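Long-range contact in probable CoA-transferase alpha subunit (Rhodococcus jostii, PDB 6COJ), which is probably the alpha subunit of a CoA-transferase-family enzyme, and binds a CoA thioester carrying a spirocyclic lactone: residues 182-196 and 226-239. The protein carries 1 engineered substitution. Residues are numbered along the deposited sequence; the frame is centred on the assembly and turned at random.
Sequences VHLNLGDKHGNAAYT and LVKTVPLQNLILNR. With SO4 (sulfate ion), chain D.
Ala-193 and Leu-237 form an antiparallel hydrogen-bonded pair: Ala-193 N reaches Leu-237 O at 3.1 Å, and Leu-237 N returns an almost straight bond (176°) to Ala-193 O. A classic beta bulge sets both Ile-236 and Leu-237 opposite Ala-193. Farther along the pairing, an N-H of Asn-234 ND2 bonds Tyr-195 O at 3.0 Å while sitting over one face of the Tyr-195 ring, offset toward the rim; Ile-236 CG2 comes to that ring's edge, 3.6 Å from CE1 of Tyr-195. Leu-226, its CG swung away from the backbone N (chi1 169°), sends CD2 to within 3.7 Å of Asn-192 CB and CD1 against Leu-186 and Ala-194. Farther out, Asp-188 makes an Asx turn and takes a straight bond from Asn-192 ND2 on the syn lone pair of OD2, which Thr-223 also engages. Asn-192 OD1 accepts from a water that in turn accepts from Arg-239 N. Replacing Asn-192 by alanine would probably cost Asp-188, this water and an acidic group of another protein's chain, also bonded by ND2, one partner each. Arg-239 salt-bridges that protein, and Tyr-195 OH hydrogen-bonds to Gln-233 NE2 of the second subunit; polar groups flanking the Leu-226-packed sheet thus reach other chains, consistent with an interface role.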
loop_
_atom_site.group_PDB
_atom_site.type_symbol
_atom_site.label_atom_id
_atom_site.label_comp_id
_atom_site.label_asym_id
_atom_site.label_seq_id
_atom_site.Cartn_x
_atom_site.Cartn_y
_atom_site.Cartn_z
ATOM N N VAL A 182 -16.903 5.668 -8.284
ATOM C CA VAL A 182 -16.112 4.549 -8.788
ATOM C C VAL A 182 -17.063 3.502 -9.355
ATOM O O VAL A 182 -18.229 3.424 -8.969
ATOM C CB VAL A 182 -15.195 3.922 -7.703
ATOM C CG1 VAL A 182 -14.222 4.969 -7.127
ATOM C CG2 VAL A 182 -16.023 3.290 -6.584
ATOM N N HIS A 183 -16.545 2.687 -10.278
ATOM C CA HIS A 183 -17.300 1.599 -10.894
ATOM C C HIS A 183 -16.532 0.297 -10.727
ATOM O O HIS A 183 -15.343 0.229 -11.060
ATOM C CB HIS A 183 -17.506 1.841 -12.392
ATOM C CG HIS A 183 -18.375 0.815 -13.040
ATOM N ND1 HIS A 183 -19.750 0.851 -12.947
ATOM C CD2 HIS A 183 -18.074 -0.284 -13.775
ATOM C CE1 HIS A 183 -20.261 -0.173 -13.612
ATOM N NE2 HIS A 183 -19.265 -0.875 -14.128
ATOM N N LEU A 184 -17.216 -0.734 -10.244
ATOM C CA LEU A 184 -16.604 -2.034 -10.010
ATOM C C LEU A 184 -17.449 -3.138 -10.641
ATOM O O LEU A 184 -18.561 -2.915 -11.128
ATOM C CB LEU A 184 -16.363 -2.282 -8.512
ATOM C CG LEU A 184 -15.163 -1.487 -7.991
ATOM C CD1 LEU A 184 -15.144 -1.447 -6.473
ATOM C CD2 LEU A 184 -13.847 -2.082 -8.516
ATOM N N ASN A 185 -16.910 -4.354 -10.640
ATOM C CA ASN A 185 -17.571 -5.413 -11.387
ATOM C C ASN A 185 -18.709 -6.076 -10.627
ATOM O O ASN A 185 -19.663 -6.555 -11.245
ATOM C CB ASN A 185 -16.556 -6.452 -11.870
ATOM C CG ASN A 185 -15.522 -5.842 -12.794
ATOM O OD1 ASN A 185 -15.701 -5.810 -14.028
ATOM N ND2 ASN A 185 -14.452 -5.340 -12.219
ATOM N N LEU A 186 -18.622 -6.147 -9.307
ATOM C CA LEU A 186 -19.577 -6.916 -8.531
ATOM C C LEU A 186 -19.640 -6.309 -7.145
ATOM O O LEU A 186 -18.618 -5.867 -6.614
ATOM C CB LEU A 186 -19.091 -8.367 -8.418
ATOM C CG LEU A 186 -20.117 -9.442 -8.099
ATOM C CD1 LEU A 186 -21.198 -9.484 -9.175
ATOM C CD2 LEU A 186 -19.394 -10.764 -8.028
ATOM N N GLY A 187 -20.822 -6.302 -6.550
ATOM C CA GLY A 187 -20.942 -5.789 -5.198
ATOM C C GLY A 187 -22.258 -6.205 -4.587
ATOM O O GLY A 187 -23.162 -6.675 -5.280
ATOM N N ASP A 188 -22.360 -6.010 -3.271
ATOM C CA ASP A 188 -23.588 -6.275 -2.537
ATOM C C ASP A 188 -24.290 -4.955 -2.198
ATOM O O ASP A 188 -23.784 -3.864 -2.488
ATOM C CB ASP A 188 -23.329 -7.242 -1.368
ATOM C CG ASP A 188 -22.626 -6.598 -0.165
ATOM O OD1 ASP A 188 -22.505 -5.350 -0.095
ATOM O OD2 ASP A 188 -22.125 -7.382 0.672
ATOM N N LYS A 189 -25.490 -5.059 -1.610
ATOM C CA LYS A 189 -26.277 -3.865 -1.320
ATOM C C LYS A 189 -25.714 -3.052 -0.171
ATOM O O LYS A 189 -26.246 -1.973 0.114
ATOM C CB LYS A 189 -27.734 -4.236 -1.036
ATOM C CG LYS A 189 -27.939 -5.095 0.201
ATOM C CD LYS A 189 -29.419 -5.444 0.295
ATOM C CE LYS A 189 -29.741 -6.324 1.471
ATOM N NZ LYS A 189 -31.190 -6.693 1.428
ATOM N N HIS A 190 -24.659 -3.536 0.492
ATOM C CA HIS A 190 -24.054 -2.833 1.611
ATOM C C HIS A 190 -22.757 -2.133 1.237
ATOM O O HIS A 190 -22.173 -1.452 2.086
ATOM C CB HIS A 190 -23.776 -3.809 2.758
ATOM C CG HIS A 190 -24.924 -4.706 3.095
ATOM N ND1 HIS A 190 -26.123 -4.237 3.587
ATOM C CD2 HIS A 190 -25.041 -6.053 3.033
ATOM C CE1 HIS A 190 -26.939 -5.257 3.792
ATOM N NE2 HIS A 190 -26.302 -6.371 3.472
ATOM N N GLY A 191 -22.270 -2.310 0.011
ATOM C CA GLY A 191 -21.048 -1.669 -0.413
ATOM C C GLY A 191 -19.816 -2.555 -0.447
ATOM O O GLY A 191 -18.761 -2.081 -0.882
ATOM N N ASN A 192 -19.886 -3.801 0.024
ATOM C CA ASN A 192 -18.794 -4.713 -0.274
ATOM C C ASN A 192 -18.707 -4.875 -1.782
ATOM O O ASN A 192 -19.733 -5.037 -2.450
ATOM C CB ASN A 192 -19.033 -6.053 0.408
ATOM C CG ASN A 192 -19.066 -5.940 1.908
ATOM O OD1 ASN A 192 -18.119 -5.443 2.541
ATOM N ND2 ASN A 192 -20.178 -6.375 2.500
ATOM N N ALA A 193 -17.497 -4.774 -2.332
ATOM C CA ALA A 193 -17.397 -4.748 -3.788
ATOM C C ALA A 193 -16.034 -5.238 -4.255
ATOM O O ALA A 193 -15.026 -5.126 -3.539
ATOM C CB ALA A 193 -17.702 -3.366 -4.378
ATOM N N ALA A 194 -16.016 -5.765 -5.479
ATOM C CA ALA A 194 -14.839 -6.410 -6.028
ATOM C C ALA A 194 -14.592 -5.961 -7.459
ATOM O O ALA A 194 -15.523 -5.618 -8.204
ATOM C CB ALA A 194 -14.967 -7.933 -6.017
ATOM N N TYR A 195 -13.324 -5.987 -7.846
ATOM C CA TYR A 195 -12.941 -5.934 -9.244
ATOM C C TYR A 195 -12.617 -7.336 -9.744
ATOM O O TYR A 195 -12.212 -8.221 -8.981
ATOM C CB TYR A 195 -11.736 -5.012 -9.464
ATOM C CG TYR A 195 -10.400 -5.576 -9.013
ATOM C CD1 TYR A 195 -10.028 -5.543 -7.676
ATOM C CD2 TYR A 195 -9.507 -6.130 -9.932
ATOM C CE1 TYR A 195 -8.788 -6.051 -7.255
ATOM C CE2 TYR A 195 -8.283 -6.644 -9.527
ATOM C CZ TYR A 195 -7.926 -6.603 -8.186
ATOM O OH TYR A 195 -6.696 -7.094 -7.798
ATOM N N THR A 196 -12.820 -7.527 -11.035
ATOM C CA THR A 196 -12.375 -8.699 -11.762
ATOM C C THR A 196 -11.502 -8.197 -12.898
ATOM O O THR A 196 -11.759 -7.137 -13.475
ATOM C CB THR A 196 -13.562 -9.498 -12.320
ATOM O OG1 THR A 196 -14.309 -8.669 -13.217
ATOM C CG2 THR A 196 -14.478 -9.955 -11.199
ATOM N N LEU A 226 -21.045 -12.824 -3.615
ATOM C CA LEU A 226 -19.861 -12.016 -3.901
ATOM C C LEU A 226 -18.581 -12.711 -3.447
ATOM O O LEU A 226 -17.621 -12.837 -4.218
ATOM C CB LEU A 226 -19.998 -10.649 -3.226
ATOM C CG LEU A 226 -18.761 -9.748 -3.198
ATOM C CD1 LEU A 226 -18.436 -9.274 -4.601
ATOM C CD2 LEU A 226 -18.998 -8.556 -2.273
ATOM N N VAL A 227 -18.541 -13.156 -2.186
ATOM C CA VAL A 227 -17.295 -13.664 -1.623
ATOM C C VAL A 227 -16.968 -15.049 -2.156
ATOM O O VAL A 227 -15.813 -15.478 -2.075
ATOM C CB VAL A 227 -17.280 -13.605 -0.081
ATOM C CG1 VAL A 227 -17.534 -12.177 0.396
ATOM C CG2 VAL A 227 -18.301 -14.567 0.514
ATOM N N LYS A 228 -17.951 -15.768 -2.703
ATOM C CA LYS A 228 -17.661 -17.050 -3.327
ATOM C C LYS A 228 -17.280 -16.927 -4.798
ATOM O O LYS A 228 -16.835 -17.917 -5.392
ATOM C CB LYS A 228 -18.838 -18.026 -3.149
ATOM C CG LYS A 228 -19.025 -18.485 -1.716
ATOM C CD LYS A 228 -17.975 -19.531 -1.363
ATOM C CE LYS A 228 -18.220 -20.131 0.012
ATOM N NZ LYS A 228 -19.074 -19.238 0.850
ATOM N N THR A 229 -17.423 -15.744 -5.391
ATOM C CA THR A 229 -17.130 -15.528 -6.804
ATOM C C THR A 229 -15.706 -15.048 -7.054
ATOM O O THR A 229 -15.116 -15.385 -8.089
ATOM C CB THR A 229 -18.126 -14.515 -7.385
ATOM O OG1 THR A 229 -19.450 -15.040 -7.250
ATOM C CG2 THR A 229 -17.845 -14.239 -8.859
ATOM N N VAL A 230 -15.126 -14.296 -6.123
ATOM C CA VAL A 230 -13.809 -13.696 -6.332
ATOM C C VAL A 230 -12.905 -14.075 -5.169
ATOM O O VAL A 230 -13.382 -14.389 -4.068
ATOM C CB VAL A 230 -13.901 -12.159 -6.453
ATOM C CG1 VAL A 230 -14.825 -11.783 -7.601
ATOM C CG2 VAL A 230 -14.394 -11.558 -5.146
ATOM N N PRO A 231 -11.590 -14.039 -5.376
ATOM C CA PRO A 231 -10.669 -14.243 -4.255
ATOM C C PRO A 231 -10.742 -13.088 -3.269
ATOM O O PRO A 231 -11.190 -11.978 -3.581
ATOM C CB PRO A 231 -9.292 -14.302 -4.925
ATOM C CG PRO A 231 -9.578 -14.626 -6.370
ATOM C CD PRO A 231 -10.873 -13.935 -6.659
ATOM N N LEU A 232 -10.289 -13.392 -2.047
ATOM C CA LEU A 232 -10.276 -12.407 -0.968
ATOM C C LEU A 232 -9.652 -11.100 -1.415
ATOM O O LEU A 232 -10.135 -10.017 -1.069
ATOM C CB LEU A 232 -9.451 -12.941 0.201
ATOM C CG LEU A 232 -10.099 -13.977 1.101
ATOM C CD1 LEU A 232 -9.059 -14.515 2.083
ATOM C CD2 LEU A 232 -11.262 -13.323 1.826
ATOM N N GLN A 233 -8.552 -11.189 -2.162
ATOM C CA GLN A 233 -7.748 -10.021 -2.489
ATOM C C GLN A 233 -8.474 -9.070 -3.429
ATOM O O GLN A 233 -8.087 -7.901 -3.546
ATOM C CB GLN A 233 -6.428 -10.481 -3.119
ATOM C CG GLN A 233 -5.470 -11.247 -2.176
ATOM C CD GLN A 233 -5.842 -12.714 -1.938
ATOM O OE1 GLN A 233 -6.752 -13.254 -2.568
ATOM N NE2 GLN A 233 -5.126 -13.362 -1.026
ATOM N N ASN A 234 -9.517 -9.543 -4.102
ATOM C CA ASN A 234 -10.276 -8.714 -5.020
ATOM C C ASN A 234 -11.370 -7.921 -4.321
ATOM O O ASN A 234 -11.991 -7.061 -4.955
ATOM C CB ASN A 234 -10.905 -9.609 -6.099
ATOM C CG ASN A 234 -9.874 -10.262 -7.009
ATOM O OD1 ASN A 234 -9.153 -11.170 -6.595
ATOM N ND2 ASN A 234 -9.828 -9.828 -8.268
ATOM N N LEU A 235 -11.614 -8.191 -3.035
ATOM C CA LEU A 235 -12.647 -7.494 -2.268
ATOM C C LEU A 235 -12.068 -6.174 -1.774
ATOM O O LEU A 235 -11.638 -6.040 -0.624
ATOM C CB LEU A 235 -13.140 -8.360 -1.112
ATOM C CG LEU A 235 -13.734 -9.725 -1.477
ATOM C CD1 LEU A 235 -13.937 -10.594 -0.250
ATOM C CD2 LEU A 235 -15.055 -9.528 -2.216
ATOM N N ILE A 236 -12.035 -5.190 -2.674
ATOM C CA ILE A 236 -11.314 -3.955 -2.379
ATOM C C ILE A 236 -12.136 -2.917 -1.620
ATOM O O ILE A 236 -11.549 -2.010 -1.018
ATOM C CB ILE A 236 -10.596 -3.335 -3.592
ATOM C CG1 ILE A 236 -11.600 -2.861 -4.650
ATOM C CG2 ILE A 236 -9.551 -4.320 -4.171
ATOM C CD1 ILE A 236 -10.946 -2.015 -5.750
ATOM N N LEU A 237 -13.463 -3.005 -1.633
ATOM C CA LEU A 237 -14.283 -2.120 -0.815
ATOM C C LEU A 237 -15.003 -2.928 0.253
ATOM O O LEU A 237 -15.580 -3.985 -0.038
ATOM C CB LEU A 237 -15.321 -1.374 -1.654
ATOM C CG LEU A 237 -14.823 -0.556 -2.855
ATOM C CD1 LEU A 237 -15.951 0.284 -3.449
ATOM C CD2 LEU A 237 -13.662 0.343 -2.500
ATOM N N ASN A 238 -14.979 -2.421 1.478
ATOM C CA ASN A 238 -15.790 -2.944 2.568
ATOM C C ASN A 238 -16.880 -1.924 2.906
ATOM O O ASN A 238 -16.948 -0.844 2.313
ATOM C CB ASN A 238 -14.905 -3.354 3.758
ATOM C CG ASN A 238 -14.187 -2.179 4.400
ATOM O OD1 ASN A 238 -14.778 -1.120 4.622
ATOM N ND2 ASN A 238 -12.906 -2.356 4.686
ATOM N N ARG A 239 -17.739 -2.267 3.870
ATOM C CA ARG A 239 -18.925 -1.444 4.101
ATOM C C ARG A 239 -18.586 -0.054 4.624
ATOM O O ARG A 239 -19.394 0.863 4.447
ATOM C CB ARG A 239 -19.903 -2.140 5.054
ATOM C CG ARG A 239 -20.609 -3.335 4.456
ATOM C CD ARG A 239 -21.670 -3.904 5.411
ATOM N NE ARG A 239 -21.071 -4.600 6.554
ATOM C CZ ARG A 239 -21.060 -4.144 7.802
ATOM N NH1 ARG A 239 -21.617 -2.973 8.101
ATOM N NH2 ARG A 239 -20.482 -4.866 8.756
HETATM S S SO4 D . -30.259 -7.848 5.000
HETATM O O1 SO4 D . -31.253 -7.226 4.131
HETATM O O2 SO4 D . -29.243 -6.862 5.363
HETATM O O3 SO4 D . -30.923 -8.338 6.206
HETATM O O4 SO4 D . -29.627 -8.962 4.298
HETATM O O HOH W 1 -17.423 -4.930 5.123
HETATM O O HOH W 2 -6.151 -6.764 -5.123
#